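Local coordinates for protein fructose-bisphosphate aldolase (Plasmodium falciparum, PDB 4TR9) that belongs to the class I fructose-bisphosphate aldolase family, folds as a TIM barrel and assembles as four chains, at residues 198-203 against 240-245; 215-220 against 262-267. One frame throughout, in Å; residues are numbered along the deposited sequence.

In the fold
The chain runs through strand 191-198, the loop that holds the first half of contact 1, helix 206-226 with the first half of contact 2, strand 235-236, the loop 240-245 and helix 253-267. The segments therefore alternate, and the two contacts cross. Contact 1 closes a loop of 36 residues by joining the loops that leave two adjacent parallel strands of the barrel. Contact 2 closes one of 41 residues by packing the two helices that follow these loops. Their centres lie about 16 Å apart. They touch through Val241 on Thr263 and Ile198 on Val216, so the two contacts meet directly, tying the loops to the helices of two neighbouring strand-helix units.

Contact 1 (198-203 against 240-245); sequences ILADGP and MVTAGY
Two irregular loop segments, 198-203 and 240-245, approach most closely at Asp201 and Tyr245, whose CA atoms are 5.6 Å apart. One backbone hydrogen bond joins them, from Tyr245 N to Ala200 O at 2.9 Å. The N-H meets the oxygen nearly along the C=O axis, with a C=O...N angle of 163°. Gly244 CA sits 3.2 Å from Gly202 O and makes CA-H...O contacts with that oxygen and with Ala200 O. Having no side chain, Gly244 can bring its CA this close to Gly202 O, on the side where a CB would point toward the other loop.

The Tyr245 ring carries most of the side-chain contact. Its CG lies beside the backbone N and anti to the carbonyl carbon (chi1 -72°), which places the ring alongside Ala200. Ala200 CB stands over one face in a CH-pi contact, 3.8 Å from the centroid of the Tyr245 ring. Ala200 CB is offset toward the hydroxyl end, 3.6 Å from Tyr245 CZ. Asp201 approaches at the ring edge instead, with OD1 3.2 Å from Tyr245 CD2. The side chains cross obliquely, and the carboxylate and ring planes are 60° apart. Gly281 N-H gives a weak hydrogen bond to Tyr245 OH.

The contact lies at the surface, at the C-terminal ends of neighbouring barrel strands. The Asp201 side chain lies about 7 Å from the bound N'-[(E)-(2,4-dichlorophenyl)methylidene]-3,4-dihydroxybenzohydrazide. Glu246 OE1 accepts from Gly202 N, which further ties the two loops. Ile198 packs on helix 206-226, while Val241 reaches both that helix and helix 253-267.

Contact 2 (215-220 against 262-267); sequences KVLSCV and RTLRRT
Leu217 and Thr267 cross at about a right angle and form the centre of this helix-helix contact. Both have their CB directed at the opposite helix. Leu217 CG is anti to its carbonyl carbon (chi1 -73°), and the extended branch brings CD1 to 3.5 Å from Thr267 OG1. Leu217 CB also lies 3.9 Å from Thr267 CB, so the leucine lies against the threonine with its base as well as its tip.

Thr267 OG1 occupies the crowded position between its backbone N and carbonyl carbon (chi1 56°). From there Thr267 OG1 donates a hydrogen bond to Thr263 O, one turn back, at 2.7 Å. The bond lies in the carbonyl plane, on a lone pair. It satisfies the hydroxyl inside a mostly apolar interface and fixes its rotation. The Thr267 methyl, CG2, sits beside the backbone N and meets Leu217 CB at 4.1 Å.

Leu264 crosses Leu217 obliquely. Its CB points away from the other helix, but Leu264 CD2 comes back to 4.0 Å from Leu217 CD1. Thr263 adds a looser methyl contact with the same tip, while its hydroxyl bonds to Leu259 O.

The axes of segments 215-220 and 262-267 run in similar directions, 30° apart, and approach to 9.6 Å. Helices 206-226 and 253-267 belong to the outer layer of the barrel. Leu217 also packs inward on Pro196 of strand 191-198, and Leu264 touches Trp302. Outside this interface, Arg266 makes a salt bridge through NE to Glu232 of a second subunit, and Cys219 packs on helix 168-187.

Contact 1 (198-203 against 240-245)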
# COMPACT_ATOMS: atom_id res chain seq x y z
N ILE A 198 -9.39 -18.11 -8.55
CA ILE A 198 -9.89 -18.40 -7.22
C ILE A 198 -10.65 -19.72 -7.24
O ILE A 198 -11.67 -19.84 -7.93
CB ILE A 198 -10.80 -17.28 -6.69
CG1 ILE A 198 -10.03 -15.96 -6.61
CG2 ILE A 198 -11.36 -17.65 -5.34
CD1 ILE A 198 -10.85 -14.81 -6.09
N LEU A 199 -10.16 -20.70 -6.49
CA LEU A 199 -10.78 -22.02 -6.46
C LEU A 199 -12.19 -21.98 -5.89
O LEU A 199 -12.47 -21.24 -4.95
CB LEU A 199 -9.92 -22.98 -5.63
CG LEU A 199 -8.52 -23.26 -6.15
CD1 LEU A 199 -7.81 -24.29 -5.28
CD2 LEU A 199 -8.57 -23.72 -7.60
N ALA A 200 -13.09 -22.77 -6.48
CA ALA A 200 -14.47 -22.84 -6.02
C ALA A 200 -14.62 -23.91 -4.94
O ALA A 200 -15.74 -24.24 -4.53
CB ALA A 200 -15.40 -23.11 -7.18
N ASP A 201 -13.50 -24.46 -4.49
CA ASP A 201 -13.50 -25.47 -3.45
C ASP A 201 -13.94 -24.88 -2.11
O ASP A 201 -13.41 -23.87 -1.67
CB ASP A 201 -12.11 -26.10 -3.31
CG ASP A 201 -11.64 -26.76 -4.59
OD1 ASP A 201 -12.48 -27.34 -5.31
OD2 ASP A 201 -10.42 -26.71 -4.88
N GLY A 202 -14.92 -25.52 -1.49
CA GLY A 202 -15.45 -25.05 -0.22
C GLY A 202 -16.96 -24.95 -0.23
O GLY A 202 -17.59 -25.15 -1.28
N PRO A 203 -17.56 -24.65 0.93
CA PRO A 203 -19.01 -24.52 1.07
C PRO A 203 -19.49 -23.07 1.08
O PRO A 203 -20.65 -22.81 1.39
CB PRO A 203 -19.27 -25.18 2.43
CG PRO A 203 -17.95 -25.05 3.20
CD PRO A 203 -16.89 -24.56 2.23
N MET A 240 -15.38 -17.73 -12.89
CA MET A 240 -16.74 -17.23 -12.82
C MET A 240 -17.17 -17.13 -11.36
O MET A 240 -16.85 -17.99 -10.55
CB MET A 240 -17.70 -18.14 -13.59
CG MET A 240 -17.44 -18.18 -15.09
SD MET A 240 -18.61 -19.27 -15.94
CE MET A 240 -18.09 -19.07 -17.64
N VAL A 241 -17.88 -16.06 -11.03
CA VAL A 241 -18.37 -15.88 -9.67
C VAL A 241 -19.49 -16.88 -9.39
O VAL A 241 -20.65 -16.66 -9.75
CB VAL A 241 -18.88 -14.45 -9.43
CG1 VAL A 241 -19.42 -14.31 -8.01
CG2 VAL A 241 -17.77 -13.44 -9.67
N THR A 242 -19.13 -17.99 -8.75
CA THR A 242 -20.08 -19.04 -8.45
C THR A 242 -20.03 -19.41 -6.97
O THR A 242 -19.09 -19.04 -6.26
CB THR A 242 -19.81 -20.31 -9.28
OG1 THR A 242 -18.54 -20.86 -8.92
CG2 THR A 242 -19.82 -19.99 -10.77
N ALA A 243 -21.03 -20.15 -6.52
CA ALA A 243 -21.03 -20.67 -5.16
C ALA A 243 -20.01 -21.79 -5.03
O ALA A 243 -19.50 -22.29 -6.04
CB ALA A 243 -22.42 -21.16 -4.77
N GLY A 244 -19.71 -22.18 -3.80
CA GLY A 244 -18.76 -23.25 -3.56
C GLY A 244 -19.27 -24.59 -4.05
O GLY A 244 -20.48 -24.78 -4.23
N TYR A 245 -18.36 -25.53 -4.26
CA TYR A 245 -18.72 -26.87 -4.72
C TYR A 245 -19.51 -27.62 -3.66
O TYR A 245 -20.37 -28.44 -3.98
CB TYR A 245 -17.47 -27.66 -5.11
CG TYR A 245 -16.81 -27.19 -6.39
CD1 TYR A 245 -17.55 -26.55 -7.38
CD2 TYR A 245 -15.45 -27.40 -6.61
CE1 TYR A 245 -16.95 -26.12 -8.55
CE2 TYR A 245 -14.85 -26.97 -7.78
CZ TYR A 245 -15.60 -26.33 -8.74
OH TYR A 245 -15.00 -25.91 -9.91

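Contact 2 (215-220 against 262-267)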
# COMPACT_ATOMS: atom_id res chain seq x y z
N LYS A 215 -12.29 -8.20 -4.34
CA LYS A 215 -11.15 -7.76 -3.56
C LYS A 215 -9.83 -8.14 -4.23
O LYS A 215 -8.89 -7.35 -4.27
CB LYS A 215 -11.21 -8.34 -2.14
CG LYS A 215 -10.06 -7.92 -1.24
CD LYS A 215 -10.12 -8.64 0.09
CE LYS A 215 -8.99 -8.20 1.01
NZ LYS A 215 -9.08 -6.75 1.36
N VAL A 216 -9.77 -9.36 -4.75
CA VAL A 216 -8.57 -9.86 -5.41
C VAL A 216 -8.29 -9.09 -6.70
O VAL A 216 -7.17 -8.63 -6.92
CB VAL A 216 -8.68 -11.36 -5.73
CG1 VAL A 216 -7.51 -11.81 -6.60
CG2 VAL A 216 -8.75 -12.18 -4.45
N LEU A 217 -9.32 -8.93 -7.53
CA LEU A 217 -9.17 -8.22 -8.80
C LEU A 217 -8.74 -6.77 -8.60
O LEU A 217 -8.00 -6.22 -9.42
CB LEU A 217 -10.48 -8.28 -9.60
CG LEU A 217 -10.83 -9.63 -10.22
CD1 LEU A 217 -12.07 -9.52 -11.09
CD2 LEU A 217 -9.65 -10.18 -11.02
N SER A 218 -9.20 -6.16 -7.52
CA SER A 218 -8.82 -4.79 -7.20
C SER A 218 -7.32 -4.70 -6.93
O SER A 218 -6.66 -3.74 -7.34
CB SER A 218 -9.60 -4.28 -5.99
OG SER A 218 -9.18 -2.98 -5.62
N CYS A 219 -6.79 -5.70 -6.24
CA CYS A 219 -5.37 -5.74 -5.91
C CYS A 219 -4.53 -6.16 -7.12
O CYS A 219 -3.40 -5.70 -7.29
CB CYS A 219 -5.12 -6.69 -4.74
SG CYS A 219 -3.41 -6.71 -4.15
N VAL A 220 -5.10 -7.03 -7.95
CA VAL A 220 -4.41 -7.49 -9.15
C VAL A 220 -4.16 -6.34 -10.11
O VAL A 220 -3.03 -6.11 -10.54
CB VAL A 220 -5.20 -8.60 -9.86
CG1 VAL A 220 -4.67 -8.82 -11.27
CG2 VAL A 220 -5.15 -9.90 -9.06
N ARG A 262 -21.41 -8.11 -12.41
CA ARG A 262 -21.30 -7.07 -11.40
C ARG A 262 -19.88 -6.97 -10.86
O ARG A 262 -19.36 -5.88 -10.64
CB ARG A 262 -22.28 -7.32 -10.25
CG ARG A 262 -22.34 -6.18 -9.24
CD ARG A 262 -23.19 -6.55 -8.03
NE ARG A 262 -22.48 -7.46 -7.13
CZ ARG A 262 -22.97 -7.89 -5.98
NH1 ARG A 262 -22.25 -8.71 -5.22
NH2 ARG A 262 -24.17 -7.51 -5.58
N THR A 263 -19.25 -8.12 -10.63
CA THR A 263 -17.90 -8.17 -10.10
C THR A 263 -16.89 -7.57 -11.08
O THR A 263 -15.98 -6.84 -10.68
CB THR A 263 -17.47 -9.62 -9.77
OG1 THR A 263 -18.43 -10.21 -8.89
CG2 THR A 263 -16.10 -9.64 -9.11
N LEU A 264 -17.07 -7.86 -12.36
CA LEU A 264 -16.16 -7.37 -13.39
C LEU A 264 -16.34 -5.87 -13.63
O LEU A 264 -15.35 -5.15 -13.79
CB LEU A 264 -16.38 -8.13 -14.70
CG LEU A 264 -16.00 -9.62 -14.68
CD1 LEU A 264 -16.26 -10.25 -16.04
CD2 LEU A 264 -14.55 -9.80 -14.26
N ARG A 265 -17.58 -5.42 -13.65
CA ARG A 265 -17.88 -4.01 -13.89
C ARG A 265 -17.34 -3.13 -12.76
O ARG A 265 -17.02 -1.96 -12.98
CB ARG A 265 -19.38 -3.79 -14.05
CG ARG A 265 -19.95 -4.34 -15.35
CD ARG A 265 -21.43 -4.03 -15.48
NE ARG A 265 -21.70 -2.60 -15.46
CZ ARG A 265 -21.67 -1.82 -16.53
NH1 ARG A 265 -21.93 -0.52 -16.41
NH2 ARG A 265 -21.39 -2.33 -17.72
N ARG A 266 -17.24 -3.69 -11.56
CA ARG A 266 -16.77 -2.95 -10.40
C ARG A 266 -15.25 -2.88 -10.33
O ARG A 266 -14.70 -2.07 -9.58
CB ARG A 266 -17.31 -3.56 -9.11
CG ARG A 266 -18.78 -3.30 -8.84
CD ARG A 266 -19.23 -3.99 -7.56
NE ARG A 266 -20.62 -3.71 -7.23
CZ ARG A 266 -21.26 -4.24 -6.19
NH1 ARG A 266 -22.52 -3.94 -5.95
NH2 ARG A 266 -20.62 -5.09 -5.38
N THR A 267 -14.56 -3.72 -11.09
CA THR A 267 -13.12 -3.87 -10.93
C THR A 267 -12.30 -3.71 -12.21
O THR A 267 -11.17 -3.23 -12.17
CB THR A 267 -12.78 -5.24 -10.31
OG1 THR A 267 -13.34 -6.28 -11.12
CG2 THR A 267 -13.33 -5.36 -8.90